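PDB 4GQ2: nucleoporin nup120 from Schizosaccharomyces pombe, which serves as a structural component of the nuclear pore complex, where it belongs to the npc107-120 complex, and forms a complex with Nup37. Local coordinates for residues 87-91 and 671-675; 96-100 and 762-766; 663-669 and 777-783; 674-678 and 790-795. All blocks are in the same frame, centred on the assembly; numbering follows the deposited sequence.

Interaction 1 (87-91 and 671-675); sequences FDVSL and SLFLC
The N-terminal end of helix 672-703 docks here on the beta-propeller, at the loop that leaves strand 83-88. The strand ends at Asp88. An Asx turn follows: Asp88 OD1 accepts from Ser90 N at 2.8 Å, and Ser90 OG gives Asp88 OD1 a very short bond of 2.5 Å. Val89 (phi/psi -120/23) bends the chain, and Ser90 returns to an extended -59/134. Ser671, also extended (-74/157), is the helix N-cap. The p rotamer lets Ser671 OG accept from Leu674 N at 2.9 Å and donate to Ser90 O at 2.8 Å. The nearest CA pairs are Val89-Phe673 at 6.0 Å and Leu91-Leu674 at 5.4 Å. Phe673, chi1 t, points at the loop. Val89 CB lies 4.2 Å from the centroid of the Phe673 ring, 21° off the normal, a CH-pi contact. Leu91 CD1 reaches the ring edge, 3.4 Å from Phe673 CD2. Leu91 CG is 4.2 Å from Leu674 CD1. Phe17 stacks on the Phe673 ring, and Tyr533 OH hydrogen-bonds Val89 O. One serine hydroxyl thus caps the helix and ties it to the propeller backbone, while apolar packing fills the rest of this buried joint.

Interaction 2 (96-100 and 762-766); sequences EPLSK and EALAS
Leu98 and Lys100 reach from an irregular, mostly extended loop toward a short turn at 762-766. Leu98 (phi/psi -62/147) has the mt rotamer. Leu98 CD1 lies 3.5 Å from Ala763 N, 4.3 Å from Ala763 CB and 3.9 Å from Ser766 OG. Glu762, chi1 and chi2 both t, stretches back over the loop. Glu762 OE2 sits 3.5 Å from Leu98 N and 3.6 Å from Leu98 CG. Lys100 starts m and then runs t, t, t. Lys100 CE comes to 3.4 Å from Ser766 OG, but Lys100 NZ stays 4.3 Å from Glu762 OE2, beyond a salt bridge. The nearest CA pairs are Leu98-Ala763 at 7.2 Å and Lys100-Ser766 at 8.2 Å, so side chains bridge the gap. Residues 762-764 have helical angles. Ala765 N bonds Glu762 O at 3.2 Å, Ser766 N bonds Ala763 O at 3.2 Å, and Ser766 OG (chi1 m) makes a weak 3.3 Å bond to Glu762 O. This is loop-to-loop packing between the propeller's 83-88/101-106 strand connection and the turn before helix 770-777.

Interaction 3 (663-669 and 777-783); sequences YNHSAQS and LNYSECF
Tyr779, Asn664 and Ser666 bury the most surface in this contact. Two short strands, 664-665 and 780-781, run antiparallel. Asn664 and Glu781 form a hydrogen-bonded pair (CA-CA 5.4 Å), with Glu781 N giving Asn664 O a 2.8 Å bond. His665 and Ser780 form the next, non-hydrogen-bonded pair (CA-CA 4.3 Å). Ser666 N then bonds Tyr779 O at 3.0 Å. Asn664 (-71/125, chi1 m) and Glu781 share one face. Asn664 OD1 accepts from Phe783 N at 3.2 Å. Asn664 CB sits over the Phe783 ring, 3.6 Å from the centroid, as a CH-pi contact. Ser666 has chi1 t; Ser666 OG gives Glu781 OE2 a 3.1 Å bond and is also 3.3 Å from Tyr779 CE2. Tyr779 (-54/131, chi1 t) swings its ring to the turn after strand 664-665, so that Tyr779 CD2 lies 3.2 Å from Gln668 O; a cis peptide precedes Gln668. The ring's OH bonds Ser93 OG in the propeller. At the other end Cys782 SG meets the edge of the Tyr663 ring, 3.6 Å from Tyr663 CE1, a sulfur-aromatic contact. His665 CE1 lies 3.2 Å from Leu777 O. The arrangement is a minimal two-stranded antiparallel sheet, set within helical surroundings and joining the linkers that precede helices 672-703 and 790-803.

Interaction 4 (674-678 and 790-795); sequences LCASV and PLHATV
Pro790 opens the second helix (phi/psi -61/-17), and Pro790 CG lies 4.2 Å from Leu674 CD1. Leu674 lies in the first turn of helix 672-703. Its chi1 is t and its chi2, 104°, falls between wells. The next residue is Leu791 (chi1 t, chi2 p); Leu791 N is 3.8 Å and Leu791 CB 4.3 Å from the same Leu674 CD1. Leu791 CD1 then reaches along the partner helix, 3.9 Å from Ser677 CB and 3.7 Å from Val678 CG2. Phe542 of strand 539-544 touches both Leu791 and Ser677, so a propeller strand borders this helix pair. The packing is that of an oblique helix pair in the helical part of Nup120. The local axes approach to 9.9 Å and cross at -54°, with N-to-C directions 54° apart. Further along, Thr794 points at the partner helix. The m rotamer turns Thr794 OG1 back to Pro790 O, giving a 2.7 Å hydrogen bond within its own helix. Thr794 OG1 also accepts from Ser780 N and lies 4.1 Å from Leu674 CD2. Thr794 CG2 packs on Val678 CG2 at 3.8 Å. Val678 has chi1 t and points at helix 790-803. Val795, also t, follows where the CA atoms come nearest, Val795 CA to Val678 CA 6.0 Å. Val795 CG2 is 4.3 Å from Val678 CG1, and the Val795 side chain continues onto Val681 and Leu682 of helix 672-703.

The four contacts lie about 8 to 17 Å from the centre of the chain in space, with their own centres about 10 to 16 Å apart. Interactions 1 and 4 share Leu674 and Cys675 of helix 672-703, which meets the propeller loop at 87-91 and helix 790-803. Along the chain come 87-91, 96-100, 663-669, 671-678, 762-766, 777-783 and 790-795. Interactions 1 and 2 are linked by Asp88 OD2 and Ser99 OG, 2.6 Å apart, a probable hydrogen bond. Tyr779 CD1 of interaction 3 packs 3.4 Å from Leu674 CD2. Interactions 1 and 2 join propeller to helical part; 3, a strand pair, and 4, two helices, tie the helical region together.

Interaction 1 (87-91 and 671-675)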
loop_
_atom_site.group_PDB
_atom_site.type_symbol
_atom_site.label_atom_id
_atom_site.label_comp_id
_atom_site.label_asym_id
_atom_site.label_seq_id
_atom_site.Cartn_x
_atom_site.Cartn_y
_atom_site.Cartn_z
ATOM N N PHE A 87 -21.294 9.053 7.089
ATOM C CA PHE A 87 -20.050 9.297 6.370
ATOM C C PHE A 87 -20.298 10.208 5.165
ATOM O O PHE A 87 -21.238 9.995 4.400
ATOM C CB PHE A 87 -19.474 7.973 5.878
ATOM C CG PHE A 87 -18.814 7.146 6.951
ATOM C CD1 PHE A 87 -19.570 6.472 7.908
ATOM C CD2 PHE A 87 -17.424 7.009 6.980
ATOM C CE1 PHE A 87 -18.953 5.691 8.887
ATOM C CE2 PHE A 87 -16.803 6.234 7.952
ATOM C CZ PHE A 87 -17.570 5.565 8.905
ATOM N N ASP A 88 -19.455 11.223 4.996
ATOM C CA ASP A 88 -19.496 12.062 3.801
ATOM C C ASP A 88 -18.918 11.284 2.614
ATOM O O ASP A 88 -17.764 10.854 2.641
ATOM C CB ASP A 88 -18.725 13.366 4.028
ATOM C CG ASP A 88 -18.795 14.318 2.833
ATOM O OD1 ASP A 88 -19.206 13.890 1.738
ATOM O OD2 ASP A 88 -18.433 15.505 2.984
ATOM N N VAL A 89 -19.725 11.101 1.574
ATOM C CA VAL A 89 -19.301 10.330 0.408
ATOM C C VAL A 89 -19.327 11.175 -0.861
ATOM O O VAL A 89 -19.410 10.634 -1.968
ATOM C CB VAL A 89 -20.146 9.048 0.225
ATOM C CG1 VAL A 89 -19.981 8.121 1.421
ATOM C CG2 VAL A 89 -21.620 9.389 0.021
ATOM N N SER A 90 -19.247 12.498 -0.689
ATOM C CA SER A 90 -19.267 13.447 -1.810
ATOM C C SER A 90 -18.128 13.175 -2.774
ATOM O O SER A 90 -16.992 12.982 -2.352
ATOM C CB SER A 90 -19.145 14.888 -1.313
ATOM O OG SER A 90 -20.009 15.129 -0.220
ATOM N N LEU A 91 -18.446 13.168 -4.067
ATOM C CA LEU A 91 -17.465 12.962 -5.137
ATOM C C LEU A 91 -17.010 14.278 -5.759
ATOM O O LEU A 91 -15.880 14.382 -6.245
ATOM C CB LEU A 91 -18.037 12.039 -6.222
ATOM C CG LEU A 91 -17.629 10.559 -6.258
ATOM C CD1 LEU A 91 -17.245 10.042 -4.888
ATOM C CD2 LEU A 91 -18.728 9.692 -6.861
ATOM N N SER A 671 -12.283 15.569 -2.854
ATOM C CA SER A 671 -12.602 15.042 -1.536
ATOM C C SER A 671 -11.674 13.866 -1.253
ATOM O O SER A 671 -11.165 13.229 -2.184
ATOM C CB SER A 671 -14.046 14.563 -1.485
ATOM O OG SER A 671 -14.178 13.329 -2.172
ATOM N N LEU A 672 -11.465 13.563 0.023
ATOM C CA LEU A 672 -10.700 12.379 0.391
ATOM C C LEU A 672 -11.342 11.119 -0.184
ATOM O O LEU A 672 -10.651 10.265 -0.744
ATOM C CB LEU A 672 -10.546 12.275 1.906
ATOM C CG LEU A 672 -9.619 13.335 2.513
ATOM C CD1 LEU A 672 -9.756 13.341 4.033
ATOM C CD2 LEU A 672 -8.162 13.163 2.052
ATOM N N PHE A 673 -12.667 11.030 -0.076
ATOM C CA PHE A 673 -13.403 9.879 -0.582
ATOM C C PHE A 673 -13.179 9.649 -2.076
ATOM O O PHE A 673 -13.096 8.496 -2.527
ATOM C CB PHE A 673 -14.896 9.984 -0.254
ATOM C CG PHE A 673 -15.702 8.807 -0.732
ATOM C CD1 PHE A 673 -15.555 7.555 -0.143
ATOM C CD2 PHE A 673 -16.594 8.948 -1.777
ATOM C CE1 PHE A 673 -16.296 6.474 -0.589
ATOM C CE2 PHE A 673 -17.333 7.870 -2.232
ATOM C CZ PHE A 673 -17.185 6.630 -1.638
ATOM N N LEU A 674 -13.067 10.738 -2.837
ATOM C CA LEU A 674 -12.720 10.631 -4.250
ATOM C C LEU A 674 -11.348 9.974 -4.453
ATOM O O LEU A 674 -11.214 9.032 -5.238
ATOM C CB LEU A 674 -12.752 11.986 -4.947
ATOM C CG LEU A 674 -12.504 11.722 -6.434
ATOM C CD1 LEU A 674 -13.779 11.809 -7.261
ATOM C CD2 LEU A 674 -11.415 12.622 -6.978
ATOM N N CYS A 675 -10.344 10.476 -3.743
ATOM C CA CYS A 675 -8.995 9.926 -3.804
ATOM C C CYS A 675 -8.980 8.439 -3.470
ATOM O O CYS A 675 -8.347 7.651 -4.177
ATOM C CB CYS A 675 -8.052 10.686 -2.866
ATOM S SG CYS A 675 -7.903 12.434 -3.278
#

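Interaction 2 (96-100 and 762-766)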
loop_
_atom_site.group_PDB
_atom_site.type_symbol
_atom_site.label_atom_id
_atom_site.label_comp_id
_atom_site.label_asym_id
_atom_site.label_seq_id
_atom_site.Cartn_x
_atom_site.Cartn_y
_atom_site.Cartn_z
ATOM N N GLU A 96 -15.031 23.934 0.394
ATOM C CA GLU A 96 -15.093 23.657 1.834
ATOM C C GLU A 96 -13.904 22.849 2.371
ATOM O O GLU A 96 -13.226 22.165 1.605
ATOM C CB GLU A 96 -16.417 22.958 2.174
ATOM C CG GLU A 96 -17.662 23.758 1.803
ATOM C CD GLU A 96 -18.866 23.438 2.673
ATOM O OE1 GLU A 96 -18.717 23.400 3.915
ATOM O OE2 GLU A 96 -19.970 23.241 2.116
ATOM N N PRO A 97 -13.651 22.923 3.698
ATOM C CA PRO A 97 -12.607 22.089 4.309
ATOM C C PRO A 97 -12.953 20.610 4.169
ATOM O O PRO A 97 -14.135 20.250 4.130
ATOM C CB PRO A 97 -12.643 22.486 5.791
ATOM C CG PRO A 97 -13.406 23.769 5.853
ATOM C CD PRO A 97 -14.373 23.718 4.709
ATOM N N LEU A 98 -11.925 19.768 4.095
ATOM C CA LEU A 98 -12.107 18.335 3.902
ATOM C C LEU A 98 -12.880 17.683 5.037
ATOM O O LEU A 98 -12.782 18.103 6.193
ATOM C CB LEU A 98 -10.756 17.643 3.759
ATOM C CG LEU A 98 -9.830 18.123 2.642
ATOM C CD1 LEU A 98 -8.508 17.384 2.746
ATOM C CD2 LEU A 98 -10.449 17.943 1.263
ATOM N N SER A 99 -13.651 16.654 4.693
ATOM C CA SER A 99 -14.313 15.823 5.691
ATOM C C SER A 99 -13.300 14.855 6.287
ATOM O O SER A 99 -12.939 13.862 5.665
ATOM C CB SER A 99 -15.476 15.055 5.064
ATOM O OG SER A 99 -16.422 15.939 4.496
ATOM N N LYS A 100 -12.827 15.159 7.488
ATOM C CA LYS A 100 -11.824 14.333 8.154
ATOM C C LYS A 100 -12.445 13.536 9.287
ATOM O O LYS A 100 -11.751 12.821 10.018
ATOM C CB LYS A 100 -10.693 15.209 8.696
ATOM C CG LYS A 100 -9.792 15.834 7.641
ATOM C CD LYS A 100 -9.012 16.993 8.246
ATOM C CE LYS A 100 -7.789 17.362 7.421
ATOM N NZ LYS A 100 -7.078 18.545 7.992
ATOM N N GLU A 762 -5.597 20.366 -0.347
ATOM C CA GLU A 762 -5.558 19.993 1.059
ATOM C C GLU A 762 -5.528 18.477 1.184
ATOM O O GLU A 762 -5.006 17.929 2.152
ATOM C CB GLU A 762 -6.812 20.545 1.731
ATOM C CG GLU A 762 -6.767 20.682 3.241
ATOM C CD GLU A 762 -7.993 21.406 3.767
ATOM O OE1 GLU A 762 -8.311 22.492 3.232
ATOM O OE2 GLU A 762 -8.646 20.888 4.703
ATOM N N ALA A 763 -6.108 17.806 0.193
ATOM C CA ALA A 763 -6.210 16.355 0.186
ATOM C C ALA A 763 -4.830 15.714 0.164
ATOM O O ALA A 763 -4.641 14.649 0.733
ATOM C CB ALA A 763 -7.049 15.887 -0.994
ATOM N N LEU A 764 -3.861 16.393 -0.449
ATOM C CA LEU A 764 -2.494 15.874 -0.572
ATOM C C LEU A 764 -1.803 15.611 0.765
ATOM O O LEU A 764 -0.917 14.754 0.858
ATOM C CB LEU A 764 -1.639 16.803 -1.432
ATOM C CG LEU A 764 -1.846 16.697 -2.944
ATOM C CD1 LEU A 764 -1.091 17.802 -3.679
ATOM C CD2 LEU A 764 -1.447 15.334 -3.484
ATOM N N ALA A 765 -2.224 16.340 1.794
ATOM C CA ALA A 765 -1.620 16.249 3.123
ATOM C C ALA A 765 -2.413 15.386 4.110
ATOM O O ALA A 765 -1.966 15.175 5.240
ATOM C CB ALA A 765 -1.411 17.649 3.693
ATOM N N SER A 766 -3.574 14.884 3.688
ATOM C CA SER A 766 -4.488 14.164 4.595
ATOM C C SER A 766 -4.773 12.737 4.118
ATOM O O SER A 766 -5.312 11.909 4.848
ATOM C CB SER A 766 -5.800 14.942 4.745
ATOM O OG SER A 766 -5.563 16.319 5.016
#

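Interaction 3 (663-669 and 777-783)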
loop_
_atom_site.group_PDB
_atom_site.type_symbol
_atom_site.label_atom_id
_atom_site.label_comp_id
_atom_site.label_asym_id
_atom_site.label_seq_id
_atom_site.Cartn_x
_atom_site.Cartn_y
_atom_site.Cartn_z
ATOM N N TYR A 663 -9.209 14.138 -19.826
ATOM C CA TYR A 663 -10.173 15.112 -19.357
ATOM C C TYR A 663 -9.445 16.325 -18.820
ATOM O O TYR A 663 -8.216 16.320 -18.700
ATOM C CB TYR A 663 -11.110 14.498 -18.319
ATOM C CG TYR A 663 -12.122 13.575 -18.950
ATOM C CD1 TYR A 663 -13.342 14.063 -19.417
ATOM C CD2 TYR A 663 -11.850 12.220 -19.116
ATOM C CE1 TYR A 663 -14.269 13.222 -20.011
ATOM C CE2 TYR A 663 -12.772 11.372 -19.709
ATOM C CZ TYR A 663 -13.978 11.876 -20.153
ATOM O OH TYR A 663 -14.892 11.036 -20.741
ATOM N N ASN A 664 -10.206 17.371 -18.523
ATOM C CA ASN A 664 -9.630 18.607 -18.038
ATOM C C ASN A 664 -9.098 18.430 -16.622
ATOM O O ASN A 664 -9.822 17.982 -15.730
ATOM C CB ASN A 664 -10.668 19.723 -18.101
ATOM C CG ASN A 664 -11.382 19.783 -19.444
ATOM O OD1 ASN A 664 -12.502 19.293 -19.586
ATOM N ND2 ASN A 664 -10.730 20.374 -20.441
ATOM N N HIS A 665 -7.818 18.747 -16.437
ATOM C CA HIS A 665 -7.219 18.790 -15.109
ATOM C C HIS A 665 -7.886 19.859 -14.307
ATOM O O HIS A 665 -8.181 20.939 -14.827
ATOM C CB HIS A 665 -5.730 19.060 -15.203
ATOM C CG HIS A 665 -5.044 19.124 -13.862
ATOM N ND1 HIS A 665 -4.792 18.024 -13.126
ATOM C CD2 HIS A 665 -4.562 20.207 -13.132
ATOM C CE1 HIS A 665 -4.178 18.384 -11.982
ATOM N NE2 HIS A 665 -4.036 19.720 -11.989
ATOM N N SER A 666 -8.132 19.578 -13.032
ATOM C CA SER A 666 -8.998 20.437 -12.238
ATOM C C SER A 666 -8.313 21.285 -11.188
ATOM O O SER A 666 -7.214 20.976 -10.723
ATOM C CB SER A 666 -10.104 19.622 -11.574
ATOM O OG SER A 666 -10.789 20.408 -10.610
ATOM N N ALA A 667 -9.009 22.365 -10.838
ATOM C CA ALA A 667 -8.728 23.189 -9.675
ATOM C C ALA A 667 -10.052 23.412 -8.928
ATOM O O ALA A 667 -11.043 23.834 -9.526
ATOM C CB ALA A 667 -8.112 24.514 -10.099
ATOM N N GLN A 668 -10.079 23.121 -7.629
ATOM C CA GLN A 668 -8.903 22.649 -6.908
ATOM C C GLN A 668 -9.094 21.282 -6.248
ATOM O O GLN A 668 -8.921 20.254 -6.897
ATOM C CB GLN A 668 -8.431 23.692 -5.885
ATOM C CG GLN A 668 -7.605 24.822 -6.478
ATOM C CD GLN A 668 -6.797 25.571 -5.436
ATOM O OE1 GLN A 668 -7.344 26.095 -4.465
ATOM N NE2 GLN A 668 -5.485 25.633 -5.638
ATOM N N SER A 669 -9.465 21.286 -4.967
ATOM C CA SER A 669 -9.328 20.117 -4.103
ATOM C C SER A 669 -10.374 19.029 -4.326
ATOM O O SER A 669 -11.568 19.310 -4.339
ATOM C CB SER A 669 -9.319 20.536 -2.629
ATOM O OG SER A 669 -8.939 19.453 -1.791
ATOM N N LEU A 777 -3.159 14.188 -7.390
ATOM C CA LEU A 777 -2.392 15.000 -8.350
ATOM C C LEU A 777 -2.981 14.979 -9.760
ATOM O O LEU A 777 -2.722 15.879 -10.560
ATOM C CB LEU A 777 -0.929 14.551 -8.419
ATOM C CG LEU A 777 -0.058 14.759 -7.181
ATOM C CD1 LEU A 777 1.242 13.975 -7.302
ATOM C CD2 LEU A 777 0.209 16.242 -6.964
ATOM N N ASN A 778 -3.757 13.944 -10.066
ATOM C CA ASN A 778 -4.342 13.793 -11.390
ATOM C C ASN A 778 -5.826 14.126 -11.398
ATOM O O ASN A 778 -6.540 13.782 -12.343
ATOM C CB ASN A 778 -4.112 12.374 -11.901
ATOM C CG ASN A 778 -2.672 12.125 -12.277
ATOM O OD1 ASN A 778 -2.234 12.499 -13.359
ATOM N ND2 ASN A 778 -1.922 11.492 -11.379
ATOM N N TYR A 779 -6.280 14.788 -10.334
ATOM C CA TYR A 779 -7.689 15.122 -10.163
ATOM C C TYR A 779 -8.216 15.866 -11.383
ATOM O O TYR A 779 -7.599 16.820 -11.859
ATOM C CB TYR A 779 -7.910 15.940 -8.887
ATOM C CG TYR A 779 -9.355 16.337 -8.677
ATOM C CD1 TYR A 779 -10.353 15.370 -8.590
ATOM C CD2 TYR A 779 -9.727 17.678 -8.574
ATOM C CE1 TYR A 779 -11.674 15.722 -8.400
ATOM C CE2 TYR A 779 -11.052 18.042 -8.384
ATOM C CZ TYR A 779 -12.019 17.057 -8.300
ATOM O OH TYR A 779 -13.339 17.386 -8.114
ATOM N N SER A 780 -9.352 15.413 -11.898
ATOM C CA SER A 780 -9.843 15.914 -13.170
ATOM C C SER A 780 -11.357 15.967 -13.264
ATOM O O SER A 780 -12.075 15.223 -12.585
ATOM C CB SER A 780 -9.281 15.073 -14.320
ATOM O OG SER A 780 -7.877 15.248 -14.429
ATOM N N GLU A 781 -11.835 16.860 -14.124
ATOM C CA GLU A 781 -13.259 17.004 -14.366
ATOM C C GLU A 781 -13.545 17.052 -15.848
ATOM O O GLU A 781 -12.664 17.390 -16.643
ATOM C CB GLU A 781 -13.783 18.264 -13.690
ATOM C CG GLU A 781 -14.059 18.083 -12.214
ATOM C CD GLU A 781 -14.526 19.362 -11.562
ATOM O OE1 GLU A 781 -15.707 19.415 -11.155
ATOM O OE2 GLU A 781 -13.715 20.311 -11.472
ATOM N N CYS A 782 -14.772 16.682 -16.210
ATOM C CA CYS A 782 -15.274 16.852 -17.569
ATOM C C CYS A 782 -15.995 18.190 -17.612
ATOM O O CYS A 782 -17.087 18.325 -17.058
ATOM C CB CYS A 782 -16.224 15.712 -17.940
ATOM S SG CYS A 782 -16.793 15.742 -19.659
ATOM N N PHE A 783 -15.375 19.183 -18.246
ATOM C CA PHE A 783 -15.908 20.550 -18.216
ATOM C C PHE A 783 -17.185 20.744 -19.041
ATOM O O PHE A 783 -18.121 21.407 -18.590
ATOM C CB PHE A 783 -14.838 21.590 -18.599
ATOM C CG PHE A 783 -13.819 21.863 -17.512
ATOM C CD1 PHE A 783 -14.063 21.508 -16.183
ATOM C CD2 PHE A 783 -12.626 22.513 -17.817
ATOM C CE1 PHE A 783 -13.125 21.765 -15.192
ATOM C CE2 PHE A 783 -11.685 22.778 -16.827
ATOM C CZ PHE A 783 -11.934 22.400 -15.513
#

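Interaction 4 (674-678 and 790-795)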
loop_
_atom_site.group_PDB
_atom_site.type_symbol
_atom_site.label_atom_id
_atom_site.label_comp_id
_atom_site.label_asym_id
_atom_site.label_seq_id
_atom_site.Cartn_x
_atom_site.Cartn_y
_atom_site.Cartn_z
ATOM N N LEU A 674 -13.067 10.738 -2.837
ATOM C CA LEU A 674 -12.720 10.631 -4.250
ATOM C C LEU A 674 -11.348 9.974 -4.453
ATOM O O LEU A 674 -11.214 9.032 -5.238
ATOM C CB LEU A 674 -12.752 11.986 -4.947
ATOM C CG LEU A 674 -12.504 11.722 -6.434
ATOM C CD1 LEU A 674 -13.779 11.809 -7.261
ATOM C CD2 LEU A 674 -11.415 12.622 -6.978
ATOM N N CYS A 675 -10.344 10.476 -3.743
ATOM C CA CYS A 675 -8.995 9.926 -3.804
ATOM C C CYS A 675 -8.980 8.439 -3.470
ATOM O O CYS A 675 -8.347 7.651 -4.177
ATOM C CB CYS A 675 -8.052 10.686 -2.866
ATOM S SG CYS A 675 -7.903 12.434 -3.278
ATOM N N ALA A 676 -9.696 8.059 -2.412
ATOM C CA ALA A 676 -9.804 6.652 -2.018
ATOM C C ALA A 676 -10.452 5.807 -3.114
ATOM O O ALA A 676 -10.002 4.701 -3.401
ATOM C CB ALA A 676 -10.579 6.524 -0.722
ATOM N N SER A 677 -11.498 6.345 -3.733
ATOM C CA SER A 677 -12.238 5.626 -4.768
ATOM C C SER A 677 -11.378 5.400 -6.003
ATOM O O SER A 677 -11.298 4.281 -6.521
ATOM C CB SER A 677 -13.505 6.398 -5.139
ATOM O OG SER A 677 -14.374 6.480 -4.017
ATOM N N VAL A 678 -10.728 6.470 -6.458
ATOM C CA VAL A 678 -9.841 6.415 -7.614
ATOM C C VAL A 678 -8.703 5.420 -7.392
ATOM O O VAL A 678 -8.433 4.578 -8.266
ATOM C CB VAL A 678 -9.291 7.815 -7.966
ATOM C CG1 VAL A 678 -8.169 7.714 -8.990
ATOM C CG2 VAL A 678 -10.416 8.708 -8.486
ATOM N N PRO A 790 -16.408 13.270 -11.757
ATOM C CA PRO A 790 -14.960 13.466 -11.597
ATOM C C PRO A 790 -14.224 12.169 -11.274
ATOM O O PRO A 790 -13.000 12.103 -11.426
ATOM C CB PRO A 790 -14.854 14.434 -10.414
ATOM C CG PRO A 790 -16.141 14.278 -9.679
ATOM C CD PRO A 790 -17.169 14.025 -10.747
ATOM N N LEU A 791 -14.962 11.150 -10.837
ATOM C CA LEU A 791 -14.377 9.831 -10.601
ATOM C C LEU A 791 -13.831 9.225 -11.891
ATOM O O LEU A 791 -12.635 8.944 -11.980
ATOM C CB LEU A 791 -15.381 8.891 -9.939
ATOM C CG LEU A 791 -14.999 7.412 -9.822
ATOM C CD1 LEU A 791 -13.736 7.201 -8.995
ATOM C CD2 LEU A 791 -16.170 6.644 -9.226
ATOM N N HIS A 792 -14.702 9.040 -12.885
ATOM C CA HIS A 792 -14.292 8.512 -14.186
ATOM C C HIS A 792 -13.227 9.353 -14.859
ATOM O O HIS A 792 -12.330 8.818 -15.525
ATOM C CB HIS A 792 -15.503 8.350 -15.105
ATOM C CG HIS A 792 -15.160 7.769 -16.456
ATOM N ND1 HIS A 792 -15.052 6.443 -16.666
ATOM C CD2 HIS A 792 -14.856 8.384 -17.668
ATOM C CE1 HIS A 792 -14.713 6.216 -17.951
ATOM N NE2 HIS A 792 -14.591 7.404 -18.563
ATOM N N ALA A 793 -13.304 10.672 -14.692
ATOM C CA ALA A 793 -12.340 11.567 -15.338
ATOM C C ALA A 793 -10.958 11.440 -14.716
ATOM O O ALA A 793 -9.956 11.460 -15.425
ATOM C CB ALA A 793 -12.821 13.016 -15.304
ATOM N N THR A 794 -10.903 11.315 -13.392
ATOM C CA THR A 794 -9.620 11.190 -12.695
ATOM C C THR A 794 -8.922 9.873 -13.056
ATOM O O THR A 794 -7.738 9.864 -13.415
ATOM C CB THR A 794 -9.786 11.384 -11.180
ATOM O OG1 THR A 794 -10.409 12.653 -10.949
ATOM C CG2 THR A 794 -8.438 11.355 -10.454
ATOM N N VAL A 795 -9.671 8.775 -13.011
ATOM C CA VAL A 795 -9.145 7.486 -13.436
ATOM C C VAL A 795 -8.546 7.619 -14.833
ATOM O O VAL A 795 -7.337 7.427 -15.018
ATOM C CB VAL A 795 -10.226 6.389 -13.407
ATOM C CG1 VAL A 795 -9.645 5.062 -13.870
ATOM C CG2 VAL A 795 -10.813 6.254 -12.007
#